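Local coordinates for putative cytidylyltransferase (Burkholderia pseudomallei, PDB 5X9Q), which probably catalyses adenylyl transfer from ATP to D-glycero-beta-D-manno-heptose 1-phosphate, giving ADP-D-glycero-beta-D-manno-heptose and diphosphate, at residues 35-40 against 62-67; 39-44 against 54-59; 66-71 against 101-106; 123-128 against 149-154; 20-25 against 105-110. One frame throughout, in Å; residues are numbered along the deposited sequence.

Interaction 1: 35-40 against 62-67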
# COMPACT_ATOMS: atom_id res chain seq x y z
N PRO A 35 22.03 -3.70 -6.01
CA PRO A 35 22.07 -3.33 -7.44
C PRO A 35 22.14 -1.82 -7.62
O PRO A 35 21.38 -1.08 -6.99
CB PRO A 35 20.74 -3.86 -7.98
CG PRO A 35 20.16 -4.70 -6.90
CD PRO A 35 20.70 -4.20 -5.62
N ALA A 36 23.05 -1.34 -8.46
CA ALA A 36 23.11 0.09 -8.71
C ALA A 36 22.09 0.42 -9.80
O ALA A 36 21.78 -0.43 -10.62
CB ALA A 36 24.51 0.48 -9.11
N PRO A 37 21.51 1.62 -9.78
CA PRO A 37 21.68 2.69 -8.78
C PRO A 37 20.75 2.49 -7.59
O PRO A 37 19.59 2.11 -7.75
CB PRO A 37 21.31 3.96 -9.56
CG PRO A 37 20.36 3.49 -10.61
CD PRO A 37 20.72 2.07 -10.94
N VAL A 38 21.27 2.76 -6.40
CA VAL A 38 20.50 2.64 -5.18
C VAL A 38 19.75 3.93 -4.88
O VAL A 38 20.34 5.02 -4.85
CB VAL A 38 21.41 2.27 -4.01
CG1 VAL A 38 20.62 2.25 -2.71
CG2 VAL A 38 22.08 0.93 -4.30
N VAL A 39 18.45 3.80 -4.68
CA VAL A 39 17.60 4.96 -4.43
C VAL A 39 17.19 5.02 -2.95
O VAL A 39 16.84 4.00 -2.31
CB VAL A 39 16.37 4.93 -5.32
CG1 VAL A 39 15.65 6.26 -5.27
CG2 VAL A 39 16.79 4.67 -6.76
N PHE A 40 17.26 6.22 -2.39
CA PHE A 40 16.91 6.41 -0.99
C PHE A 40 15.87 7.48 -0.85
O PHE A 40 15.89 8.47 -1.59
CB PHE A 40 18.14 6.80 -0.17
CG PHE A 40 17.83 6.98 1.29
CD1 PHE A 40 17.34 8.19 1.79
CD2 PHE A 40 18.02 5.94 2.17
CE1 PHE A 40 17.04 8.34 3.12
CE2 PHE A 40 17.73 6.08 3.52
CZ PHE A 40 17.23 7.28 3.99
N LEU A 62 13.31 5.14 -10.90
CA LEU A 62 14.55 5.85 -11.19
C LEU A 62 15.77 4.97 -11.01
O LEU A 62 16.83 5.27 -11.55
CB LEU A 62 14.71 7.08 -10.29
CG LEU A 62 13.71 8.23 -10.41
CD1 LEU A 62 13.99 9.26 -9.32
CD2 LEU A 62 13.82 8.86 -11.80
N GLY A 63 15.63 3.85 -10.30
CA GLY A 63 16.80 3.07 -9.94
C GLY A 63 16.50 1.59 -9.95
O GLY A 63 15.49 1.20 -10.49
N ALA A 64 17.40 0.78 -9.39
CA ALA A 64 17.21 -0.66 -9.34
C ALA A 64 16.82 -1.14 -7.93
O ALA A 64 16.55 -2.31 -7.70
CB ALA A 64 18.47 -1.36 -9.79
N CYS A 65 16.80 -0.22 -6.99
CA CYS A 65 16.69 -0.62 -5.60
C CYS A 65 16.19 0.57 -4.78
O CYS A 65 16.73 1.67 -4.91
CB CYS A 65 18.06 -1.10 -5.12
SG CYS A 65 18.10 -1.47 -3.42
N LEU A 66 15.17 0.37 -3.95
CA LEU A 66 14.62 1.49 -3.22
C LEU A 66 14.62 1.25 -1.73
O LEU A 66 13.96 0.33 -1.24
CB LEU A 66 13.20 1.79 -3.68
CG LEU A 66 12.50 2.89 -2.87
CD1 LEU A 66 13.24 4.23 -2.97
CD2 LEU A 66 11.01 3.03 -3.26
N ILE A 67 15.32 2.13 -1.02
CA ILE A 67 15.39 2.09 0.43
C ILE A 67 14.60 3.26 1.01
O ILE A 67 14.74 4.40 0.57
CB ILE A 67 16.87 2.17 0.91
CG1 ILE A 67 17.72 1.11 0.20
CG2 ILE A 67 16.96 2.04 2.42
CD1 ILE A 67 19.17 1.10 0.62
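Both backbone polar atoms of Val39 are taken up by the neighbouring strand, its N giving a 2.7 Å hydrogen bond to Cys65 O and its O accepting one of the same length from Ile67 N. The second is nearly straight at the hydrogen (173°). One residue thus spans Cys65 and Ile67, the usual ladder of parallel strands, and Ala64 N adds a 3.0 Å bond to Pro37 O where the loops lead in. Strands 38-43 and 65-71 are the two ends of a right-handed beta-alpha-beta crossover of the Rossmann-like nucleotidyltransferase fold, with helix 50-62 as the connection. Side chains alternate between the sheet faces. On the face of Val38, Phe40 and Ile67, CD2 of the Phe40 ring meets Ile67 CG2 at 4.0 Å, the two side chains crossing at about a right angle, while Val38 CG1 touches Ile67 CD1. On the other face, Val39 CG1 packs against Leu66 CD1; Val39 CG2, anti to its carbonyl carbon, instead sits 3.6 Å from Gly63 CA. Before the strand, Pro37 CG comes to that same glycine carbon, and Ala64 CB touches Ala36 O (3.5 Å) and Pro35 CB.

Interaction 2: 39-44 against 54-59; sequences VFTNGV and SYLADA
Thr41 turns OG1 anti to its backbone N (chi1 -163°), and an unusual chi1 of 122°, far from a staggered value, sets where the Tyr55 ring begins at CG; from there the two side chains reach toward each other, tip to tip. Tyr55 OH donates to Thr41 OG1 over 2.7 Å, with the threonine oxygen lying at the ring edge, in its plane. Thr41 OG1 is also hydrogen-bonded to Val127 O, so it links Tyr55 OH to the backbone of the next strand. The Thr41 methyl CG2 lies 3.5 Å from the same phenol oxygen and 4.0 Å from Leu56 CD2, and that leucine methyl is also set over one face of the Tyr55 ring, offset toward its rim. Nearer the start of the strand, both Val39 methyls rest on Ala59 O, with CG1 the closer at 3.7 Å. Strand 39-43 and helix 54-59 run nearly antiparallel (159°), their axes 9.8 Å apart. This is the strand-to-helix half of a beta-alpha-beta unit, and the connection between the segments carries the HxGH signature which, in related nucleotidyltransferases, helps to bind the nucleotide phosphates.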
# COMPACT_ATOMS: atom_id res chain seq x y z
N VAL A 39 18.45 3.80 -4.68
CA VAL A 39 17.60 4.96 -4.43
C VAL A 39 17.19 5.02 -2.95
O VAL A 39 16.84 4.00 -2.31
CB VAL A 39 16.37 4.93 -5.32
CG1 VAL A 39 15.65 6.26 -5.27
CG2 VAL A 39 16.79 4.67 -6.76
N PHE A 40 17.26 6.22 -2.39
CA PHE A 40 16.91 6.41 -0.99
C PHE A 40 15.87 7.48 -0.85
O PHE A 40 15.89 8.47 -1.59
CB PHE A 40 18.14 6.80 -0.17
CG PHE A 40 17.83 6.98 1.29
CD1 PHE A 40 17.34 8.19 1.79
CD2 PHE A 40 18.02 5.94 2.17
CE1 PHE A 40 17.04 8.34 3.12
CE2 PHE A 40 17.73 6.08 3.52
CZ PHE A 40 17.23 7.28 3.99
N THR A 41 14.95 7.26 0.09
CA THR A 41 14.05 8.30 0.54
C THR A 41 13.69 8.12 2.03
O THR A 41 13.87 7.05 2.60
CB THR A 41 12.76 8.32 -0.29
OG1 THR A 41 12.10 9.57 -0.09
CG2 THR A 41 11.82 7.19 0.12
N ASN A 42 13.16 9.16 2.66
CA ASN A 42 12.82 9.07 4.06
C ASN A 42 11.53 9.81 4.35
O ASN A 42 11.11 10.66 3.56
CB ASN A 42 13.93 9.62 4.95
CG ASN A 42 14.20 11.09 4.71
OD1 ASN A 42 13.88 11.93 5.54
ND2 ASN A 42 14.82 11.41 3.58
N GLY A 43 10.91 9.46 5.48
CA GLY A 43 9.68 10.13 5.87
C GLY A 43 9.05 9.54 7.12
O GLY A 43 9.50 8.55 7.68
N VAL A 44 7.98 10.17 7.57
CA VAL A 44 7.28 9.67 8.72
C VAL A 44 6.33 8.56 8.25
O VAL A 44 6.30 7.46 8.82
CB VAL A 44 6.52 10.80 9.46
CG1 VAL A 44 5.76 10.22 10.61
CG2 VAL A 44 7.54 11.85 9.95
N SER A 54 2.39 6.88 -5.03
CA SER A 54 2.65 7.29 -6.40
C SER A 54 4.12 7.70 -6.48
O SER A 54 4.83 7.33 -7.42
CB SER A 54 1.75 8.46 -6.80
OG SER A 54 0.43 8.02 -7.04
N TYR A 55 4.58 8.44 -5.49
CA TYR A 55 5.95 8.89 -5.42
C TYR A 55 6.89 7.78 -5.03
O TYR A 55 8.00 7.79 -5.48
CB TYR A 55 6.09 10.15 -4.55
CG TYR A 55 7.02 10.08 -3.38
CD1 TYR A 55 8.38 10.15 -3.53
CD2 TYR A 55 6.54 9.91 -2.13
CE1 TYR A 55 9.23 10.06 -2.45
CE2 TYR A 55 7.36 9.83 -1.05
CZ TYR A 55 8.70 9.90 -1.21
OH TYR A 55 9.44 9.80 -0.08
N LEU A 56 6.44 6.84 -4.21
CA LEU A 56 7.31 5.72 -3.84
C LEU A 56 7.61 4.85 -5.06
O LEU A 56 8.70 4.28 -5.18
CB LEU A 56 6.66 4.89 -2.73
CG LEU A 56 6.84 5.40 -1.30
CD1 LEU A 56 6.36 4.37 -0.30
CD2 LEU A 56 8.30 5.77 -1.04
N ALA A 57 6.63 4.75 -5.96
CA ALA A 57 6.72 3.97 -7.19
C ALA A 57 7.62 4.62 -8.23
O ALA A 57 8.45 3.94 -8.82
CB ALA A 57 5.32 3.71 -7.75
N ASP A 58 7.49 5.93 -8.39
CA ASP A 58 8.33 6.67 -9.32
C ASP A 58 9.80 6.66 -8.87
O ASP A 58 10.70 6.57 -9.70
CB ASP A 58 7.84 8.11 -9.46
CG ASP A 58 6.61 8.23 -10.33
OD1 ASP A 58 6.30 7.25 -11.05
OD2 ASP A 58 5.95 9.29 -10.30
N ALA A 59 10.04 6.74 -7.56
CA ALA A 59 11.40 6.73 -7.04
C ALA A 59 12.02 5.38 -7.39
O ALA A 59 13.17 5.32 -7.85
CB ALA A 59 11.43 6.98 -5.51

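Interaction 3: 66-71 against 101-106; sequences LIVGVN and ECVDWV
Leu66 is held to Asp104 through both of its backbone polar atoms, and the hydrogen bonds divide into those of a side chain and those of the main chain. The side-chain bond is Leu66 N to Asp104 OD2, 2.9 Å long; the amide comes to the anti side of the carboxylate oxygen, 17° out of its plane. A chi1 of -61° places Asp104 CG 3.8 Å from Leu66 N, which lets the carboxylate meet that amide. OD2 is shared with a salt bridge to Lys60 NZ, which probably helps to stabilise the negative charge. Among the main-chain bonds, Leu66 O accepts twice, from Asp104 N at 2.9 Å and from Trp105 N at 3.2 Å. Val68 N then binds Trp105 O in a straighter bond (169°), so the parallel ladder takes over from the aspartate. Two CA-H...O contacts, Ile67 CA to Trp105 O and Val106 CA to Val68 O, accompany these bonds.

Most of the apolar contacts lie on the face of Val68 and Val106. Val68 CG2 touches both methyls of Val103, each at 3.9 Å, the two side chains crossing at about a right angle. Further on, Val70 CG2 meets Val106 CG1 at 3.7 Å. On the other face Ile67 CG1 approaches Trp105 CB.

Strand 65-71 lies between strands 38-43 and 105-109. Helix 50-62 covers part of the valine face, with Leu56 on Val103, and helix 90-98 continues the cover, its Met94 reaching both Val70 and Val106; on the other face Leu34 touches Ile67 and Trp105.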
# COMPACT_ATOMS: atom_id res chain seq x y z
N LEU A 66 15.17 0.37 -3.95
CA LEU A 66 14.62 1.49 -3.22
C LEU A 66 14.62 1.25 -1.73
O LEU A 66 13.96 0.33 -1.24
CB LEU A 66 13.20 1.79 -3.68
CG LEU A 66 12.50 2.89 -2.87
CD1 LEU A 66 13.24 4.23 -2.97
CD2 LEU A 66 11.01 3.03 -3.26
N ILE A 67 15.32 2.13 -1.02
CA ILE A 67 15.39 2.09 0.43
C ILE A 67 14.60 3.26 1.01
O ILE A 67 14.74 4.40 0.57
CB ILE A 67 16.87 2.17 0.91
CG1 ILE A 67 17.72 1.11 0.20
CG2 ILE A 67 16.96 2.04 2.42
CD1 ILE A 67 19.17 1.10 0.62
N VAL A 68 13.77 2.97 2.01
CA VAL A 68 13.01 4.01 2.70
C VAL A 68 13.45 4.13 4.17
O VAL A 68 13.48 3.13 4.90
CB VAL A 68 11.51 3.73 2.62
CG1 VAL A 68 10.72 4.92 3.14
CG2 VAL A 68 11.12 3.44 1.16
N GLY A 69 13.84 5.33 4.59
CA GLY A 69 14.19 5.59 5.97
C GLY A 69 12.99 6.12 6.75
O GLY A 69 12.29 7.04 6.29
N VAL A 70 12.75 5.56 7.92
CA VAL A 70 11.55 5.94 8.66
C VAL A 70 11.87 6.48 10.06
O VAL A 70 12.45 5.77 10.89
CB VAL A 70 10.59 4.76 8.78
CG1 VAL A 70 9.35 5.17 9.55
CG2 VAL A 70 10.23 4.27 7.38
N ASN A 71 11.50 7.73 10.29
CA ASN A 71 11.72 8.35 11.59
C ASN A 71 11.16 7.50 12.74
O ASN A 71 9.98 7.12 12.73
CB ASN A 71 11.06 9.73 11.63
CG ASN A 71 11.57 10.65 10.54
OD1 ASN A 71 11.25 10.49 9.35
ND2 ASN A 71 12.33 11.66 10.94
N GLU A 101 4.80 -3.00 -3.06
CA GLU A 101 5.52 -3.68 -4.12
C GLU A 101 6.81 -2.96 -4.50
O GLU A 101 7.81 -3.60 -4.80
CB GLU A 101 4.66 -3.81 -5.37
CG GLU A 101 5.36 -4.61 -6.46
CD GLU A 101 4.47 -4.93 -7.64
OE1 GLU A 101 3.47 -4.20 -7.85
OE2 GLU A 101 4.73 -5.95 -8.32
N CYS A 102 6.78 -1.64 -4.52
CA CYS A 102 7.94 -0.93 -5.06
C CYS A 102 9.09 -0.75 -4.08
O CYS A 102 10.18 -0.42 -4.51
CB CYS A 102 7.51 0.43 -5.59
SG CYS A 102 6.88 1.54 -4.34
N VAL A 103 8.87 -0.99 -2.79
CA VAL A 103 9.89 -0.77 -1.76
C VAL A 103 10.73 -2.02 -1.59
O VAL A 103 10.18 -3.12 -1.51
CB VAL A 103 9.26 -0.40 -0.36
CG1 VAL A 103 10.32 -0.39 0.74
CG2 VAL A 103 8.55 0.94 -0.38
N ASP A 104 12.05 -1.90 -1.51
CA ASP A 104 12.86 -3.09 -1.26
C ASP A 104 13.32 -3.20 0.19
O ASP A 104 13.34 -4.29 0.76
CB ASP A 104 14.09 -3.11 -2.17
CG ASP A 104 13.70 -3.15 -3.62
OD1 ASP A 104 13.35 -4.25 -4.11
OD2 ASP A 104 13.71 -2.08 -4.27
N TRP A 105 13.67 -2.08 0.81
CA TRP A 105 14.22 -2.13 2.16
C TRP A 105 13.67 -0.98 2.98
O TRP A 105 13.61 0.14 2.50
CB TRP A 105 15.76 -2.08 2.15
CG TRP A 105 16.39 -3.18 1.33
CD1 TRP A 105 16.96 -3.07 0.07
CD2 TRP A 105 16.49 -4.57 1.68
NE1 TRP A 105 17.41 -4.29 -0.35
CE2 TRP A 105 17.13 -5.23 0.61
CE3 TRP A 105 16.10 -5.31 2.80
CZ2 TRP A 105 17.39 -6.60 0.63
CZ3 TRP A 105 16.36 -6.68 2.81
CH2 TRP A 105 17.00 -7.30 1.74
N VAL A 106 13.27 -1.26 4.22
CA VAL A 106 12.80 -0.22 5.12
C VAL A 106 13.69 -0.20 6.37
O VAL A 106 13.85 -1.23 7.05
CB VAL A 106 11.31 -0.43 5.52
CG1 VAL A 106 10.80 0.75 6.33
CG2 VAL A 106 10.44 -0.66 4.26

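Interaction 4: 123-128 against 149-154; sequences PDILVK and RALAIP
The guanidinium of Arg149 lays one face against Ile125, whose CD1 stands 3.7 Å above the plane, offset toward the rim. NH2 is the nitrogen most closely met, 3.8 Å from Ile125 CD1 and as far from Ile125 CG1, and the two side chains pass at a slant. The arginine chain is bent at chi2 (106°) and again at chi3 (94°), with the guanidinium ending against Ile125.

Further along this face, Val127 and Leu151 lie side by side and point the same way, Val127 CG1 being 4.2 Å from Leu151 CG; the same methyl also comes near Ile153 CD1. Leu62 of helix 50-62 covers this group, touching Val127, Leu151 and Ile153. On the other face Leu126 CB is 4.3 Å from Ala150 CB, and helix 138-145 packs on Leu126 through Val143.

The backbones form a regular parallel ladder. Arg149 N binds Asp124 O, Leu126 N binds Arg149 O at 2.7 Å, and the alternation goes on through Leu151 N to Leu126 O, Lys128 N to Leu151 O, and Ile153 N to Lys128 O at 2.7 Å; the pairing continues from Ile153 to Gly130.

The contact completes the beta-alpha-beta unit that ends in the outer strand 149-153. Its cohesion is mostly main-chain and apolar: Asp124 OD2 stays 6.8 Å from Arg149 NH2 and is hydrogen-bonded to Val38 N instead, so the arginine contributes here by an aliphatic-to-guanidinium contact, not by a salt bridge.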
# COMPACT_ATOMS: atom_id res chain seq x y z
N PRO A 123 23.39 6.07 -0.81
CA PRO A 123 22.60 6.02 -2.06
C PRO A 123 23.26 6.68 -3.26
O PRO A 123 24.02 7.61 -3.09
CB PRO A 123 21.31 6.77 -1.71
CG PRO A 123 21.75 7.80 -0.68
CD PRO A 123 22.82 7.08 0.14
N ASP A 124 22.94 6.22 -4.47
CA ASP A 124 23.32 6.91 -5.68
C ASP A 124 22.29 7.99 -5.98
O ASP A 124 22.59 9.01 -6.61
CB ASP A 124 23.41 5.93 -6.86
CG ASP A 124 24.36 4.80 -6.60
OD1 ASP A 124 25.54 5.08 -6.27
OD2 ASP A 124 23.91 3.63 -6.68
N ILE A 125 21.06 7.78 -5.54
CA ILE A 125 20.04 8.77 -5.85
C ILE A 125 19.22 9.03 -4.61
O ILE A 125 18.77 8.09 -3.96
CB ILE A 125 19.11 8.29 -7.00
CG1 ILE A 125 19.90 7.99 -8.27
CG2 ILE A 125 18.02 9.32 -7.28
CD1 ILE A 125 19.08 7.32 -9.33
N LEU A 126 19.06 10.31 -4.27
CA LEU A 126 18.25 10.74 -3.14
C LEU A 126 17.01 11.43 -3.63
O LEU A 126 17.09 12.32 -4.47
CB LEU A 126 19.02 11.70 -2.24
CG LEU A 126 18.07 12.33 -1.21
CD1 LEU A 126 17.74 11.33 -0.11
CD2 LEU A 126 18.64 13.59 -0.61
N VAL A 127 15.85 11.03 -3.12
CA VAL A 127 14.61 11.61 -3.60
C VAL A 127 13.73 12.10 -2.48
O VAL A 127 13.70 11.51 -1.42
CB VAL A 127 13.81 10.59 -4.48
CG1 VAL A 127 14.58 10.24 -5.72
CG2 VAL A 127 13.49 9.32 -3.70
N LYS A 128 13.05 13.22 -2.72
CA LYS A 128 12.06 13.68 -1.78
C LYS A 128 10.73 13.85 -2.48
O LYS A 128 10.68 14.23 -3.66
CB LYS A 128 12.47 15.00 -1.12
CG LYS A 128 13.34 14.77 0.09
CD LYS A 128 13.67 16.08 0.76
CE LYS A 128 12.44 16.64 1.45
NZ LYS A 128 12.02 15.81 2.60
N ARG A 149 22.90 11.86 -7.13
CA ARG A 149 21.88 12.82 -7.57
C ARG A 149 20.84 12.97 -6.50
O ARG A 149 20.59 12.04 -5.74
CB ARG A 149 21.21 12.41 -8.88
CG ARG A 149 22.15 12.41 -10.09
CD ARG A 149 22.54 11.01 -10.55
NE ARG A 149 21.66 10.51 -11.60
CZ ARG A 149 21.51 9.22 -11.94
NH1 ARG A 149 20.69 8.91 -12.93
NH2 ARG A 149 22.18 8.26 -11.31
N ALA A 150 20.26 14.15 -6.44
CA ALA A 150 19.25 14.47 -5.45
C ALA A 150 18.13 15.19 -6.16
O ALA A 150 18.38 16.10 -6.94
CB ALA A 150 19.84 15.31 -4.34
N LEU A 151 16.90 14.78 -5.94
CA LEU A 151 15.82 15.41 -6.66
C LEU A 151 14.50 15.26 -5.96
O LEU A 151 14.31 14.34 -5.17
CB LEU A 151 15.76 14.87 -8.08
CG LEU A 151 15.48 13.40 -8.31
CD1 LEU A 151 14.03 13.17 -8.70
CD2 LEU A 151 16.46 12.91 -9.37
N ALA A 152 13.58 16.18 -6.24
CA ALA A 152 12.26 16.15 -5.65
C ALA A 152 11.29 15.60 -6.68
O ALA A 152 11.38 15.93 -7.86
CB ALA A 152 11.84 17.55 -5.22
N ILE A 153 10.39 14.74 -6.27
CA ILE A 153 9.44 14.20 -7.18
C ILE A 153 8.15 14.70 -6.63
O ILE A 153 7.89 14.52 -5.49
CB ILE A 153 9.42 12.68 -7.18
CG1 ILE A 153 10.64 12.11 -7.87
CG2 ILE A 153 8.21 12.15 -7.89
CD1 ILE A 153 10.77 10.60 -7.77
N PRO A 154 7.33 15.34 -7.44
CA PRO A 154 6.06 15.87 -6.98
C PRO A 154 5.12 14.77 -6.63
O PRO A 154 5.26 13.73 -7.16
CB PRO A 154 5.55 16.60 -8.20
CG PRO A 154 6.21 15.95 -9.32
CD PRO A 154 7.58 15.68 -8.83

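Interaction 5: 20-25 against 105-110; sequences KLITRD and WVVGFD
Ile22 and Val107 meet methyl to methyl, CG2 to CG2 at 3.4 Å, a tight approach between side chains set at a slant to each other. Ile22 holds CG1 anti to the backbone N (chi1 -178°), and it is the CG2 branch that makes the contact, coming also within 4.3 Å of Trp105 CE3. The indole turns an edge to the incoming chain: CE3 is 3.6 Å from Lys20 O, which lies near the ring plane. At the far end, Arg24 brings NH2 to Phe109 CB at 3.8 Å, so the phenylalanine carbon stands at the guanidinium edge, and the guanidinium and phenyl planes are inclined by 53°. Leu21, which starts away from the strand, still brings CD2 back to Val106 CB.

Two backbone bonds run alongside. Val106 N reaches Lys20 O at 2.9 Å and nearly straight at the hydrogen, but from 45° above the carbonyl plane, whereas Val106 O accepts from Ile22 N at 3.1 Å. They make a single bridge between Leu21 and Val106, on the outermost strand of the Rossmann-like sheet. Thr23 then caps the first turn of helix 24-30 through OG1 to Ala26 N.

The charged ends find their polar partners just beyond the two ends of strand 105-109: Arg24 NH2 forms a salt bridge with Glu111, and Lys20 NZ bonds to Val103 O, as well as to Ala98 O of helix 90-98. The chemistry therefore implies a segment held in the middle by main-chain bonds and methyl packing, with Lys20 and Arg24 bonded to residues flanking the strand.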
# COMPACT_ATOMS: atom_id res chain seq x y z
N LYS A 20 11.68 -7.13 4.38
CA LYS A 20 12.30 -5.86 4.08
C LYS A 20 12.76 -4.99 5.23
O LYS A 20 13.55 -4.06 5.02
CB LYS A 20 11.31 -5.10 3.22
CG LYS A 20 10.86 -5.87 2.03
CD LYS A 20 9.93 -5.05 1.19
CE LYS A 20 9.30 -5.90 0.10
NZ LYS A 20 8.34 -5.11 -0.75
N LEU A 21 12.28 -5.28 6.44
CA LEU A 21 12.66 -4.52 7.62
C LEU A 21 14.08 -4.90 7.98
O LEU A 21 14.37 -6.07 8.24
CB LEU A 21 11.72 -4.83 8.78
CG LEU A 21 10.22 -4.83 8.46
CD1 LEU A 21 9.43 -5.47 9.59
CD2 LEU A 21 9.73 -3.41 8.19
N ILE A 22 14.96 -3.93 8.04
CA ILE A 22 16.34 -4.18 8.30
C ILE A 22 16.97 -3.12 9.20
O ILE A 22 16.52 -2.01 9.27
CB ILE A 22 17.08 -4.26 6.96
CG1 ILE A 22 18.52 -4.56 7.15
CG2 ILE A 22 17.08 -2.96 6.22
CD1 ILE A 22 19.09 -5.24 5.95
N THR A 23 18.01 -3.48 9.90
CA THR A 23 18.72 -2.54 10.75
C THR A 23 19.82 -1.81 9.99
O THR A 23 20.35 -2.32 9.00
CB THR A 23 19.34 -3.24 11.98
OG1 THR A 23 20.41 -4.10 11.55
CG2 THR A 23 18.29 -4.06 12.71
N ARG A 24 20.15 -0.61 10.45
CA ARG A 24 21.18 0.19 9.82
C ARG A 24 22.47 -0.62 9.62
O ARG A 24 23.09 -0.55 8.55
CB ARG A 24 21.46 1.47 10.62
CG ARG A 24 22.70 2.19 10.10
CD ARG A 24 23.09 3.44 10.87
NE ARG A 24 21.95 4.30 11.17
CZ ARG A 24 22.07 5.58 11.50
NH1 ARG A 24 23.27 6.16 11.52
NH2 ARG A 24 20.98 6.30 11.77
N ASP A 25 22.86 -1.39 10.64
CA ASP A 25 24.10 -2.18 10.56
C ASP A 25 24.00 -3.24 9.47
O ASP A 25 24.91 -3.39 8.64
CB ASP A 25 24.41 -2.86 11.90
CG ASP A 25 25.03 -1.93 12.92
OD1 ASP A 25 25.73 -0.97 12.51
OD2 ASP A 25 24.83 -2.16 14.13
N TRP A 105 13.67 -2.08 0.81
CA TRP A 105 14.22 -2.13 2.16
C TRP A 105 13.67 -0.98 2.98
O TRP A 105 13.61 0.14 2.50
CB TRP A 105 15.76 -2.08 2.15
CG TRP A 105 16.39 -3.18 1.33
CD1 TRP A 105 16.96 -3.07 0.07
CD2 TRP A 105 16.49 -4.57 1.68
NE1 TRP A 105 17.41 -4.29 -0.35
CE2 TRP A 105 17.13 -5.23 0.61
CE3 TRP A 105 16.10 -5.31 2.80
CZ2 TRP A 105 17.39 -6.60 0.63
CZ3 TRP A 105 16.36 -6.68 2.81
CH2 TRP A 105 17.00 -7.30 1.74
N VAL A 106 13.27 -1.26 4.22
CA VAL A 106 12.80 -0.22 5.12
C VAL A 106 13.69 -0.20 6.37
O VAL A 106 13.85 -1.23 7.05
CB VAL A 106 11.31 -0.43 5.52
CG1 VAL A 106 10.80 0.75 6.33
CG2 VAL A 106 10.44 -0.66 4.26
N VAL A 107 14.27 0.97 6.65
CA VAL A 107 15.19 1.18 7.78
C VAL A 107 14.71 2.30 8.68
O VAL A 107 14.34 3.37 8.19
CB VAL A 107 16.59 1.57 7.31
CG1 VAL A 107 17.47 1.89 8.50
CG2 VAL A 107 17.19 0.47 6.54
N GLY A 108 14.69 2.08 9.99
CA GLY A 108 14.38 3.16 10.92
C GLY A 108 15.62 3.96 11.30
O GLY A 108 16.72 3.42 11.31
N PHE A 109 15.45 5.23 11.66
CA PHE A 109 16.55 6.01 12.22
C PHE A 109 16.02 6.88 13.34
O PHE A 109 14.87 7.29 13.32
CB PHE A 109 17.26 6.85 11.16
CG PHE A 109 16.39 7.89 10.52
CD1 PHE A 109 15.57 7.56 9.43
CD2 PHE A 109 16.38 9.20 10.99
CE1 PHE A 109 14.75 8.52 8.83
CE2 PHE A 109 15.57 10.17 10.40
CZ PHE A 109 14.75 9.83 9.31
N ASP A 110 16.87 7.14 14.34
CA ASP A 110 16.48 7.82 15.58
C ASP A 110 16.77 9.33 15.59
O ASP A 110 16.11 10.10 16.28
CB ASP A 110 17.19 7.19 16.76
CG ASP A 110 16.68 5.81 17.08
OD1 ASP A 110 15.45 5.64 17.25
OD2 ASP A 110 17.52 4.90 17.21

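All five contacts reach one parallel sheet, whose strands run in the order 105-109, 65-71, 38-43, 125-129, 149-153. Interactions 1, 3 and 4 are strand pairings within it; interaction 2 lays helix 50-62 on its central strand, and interaction 5 adds the N-terminal lead-in beside strand 105-109. Centres 2 and 3 are about 7 Å apart, whereas 4 and 5 lie about 19 Å apart on opposite sides of the chain's centre. Along the chain, interactions 1 and 2 start from the same stretch, interaction 3 begins where 1 ends, and 4 comes last. Interaction 5 spans the first three, bringing an early segment to the sheet of the nucleotidyltransferase fold.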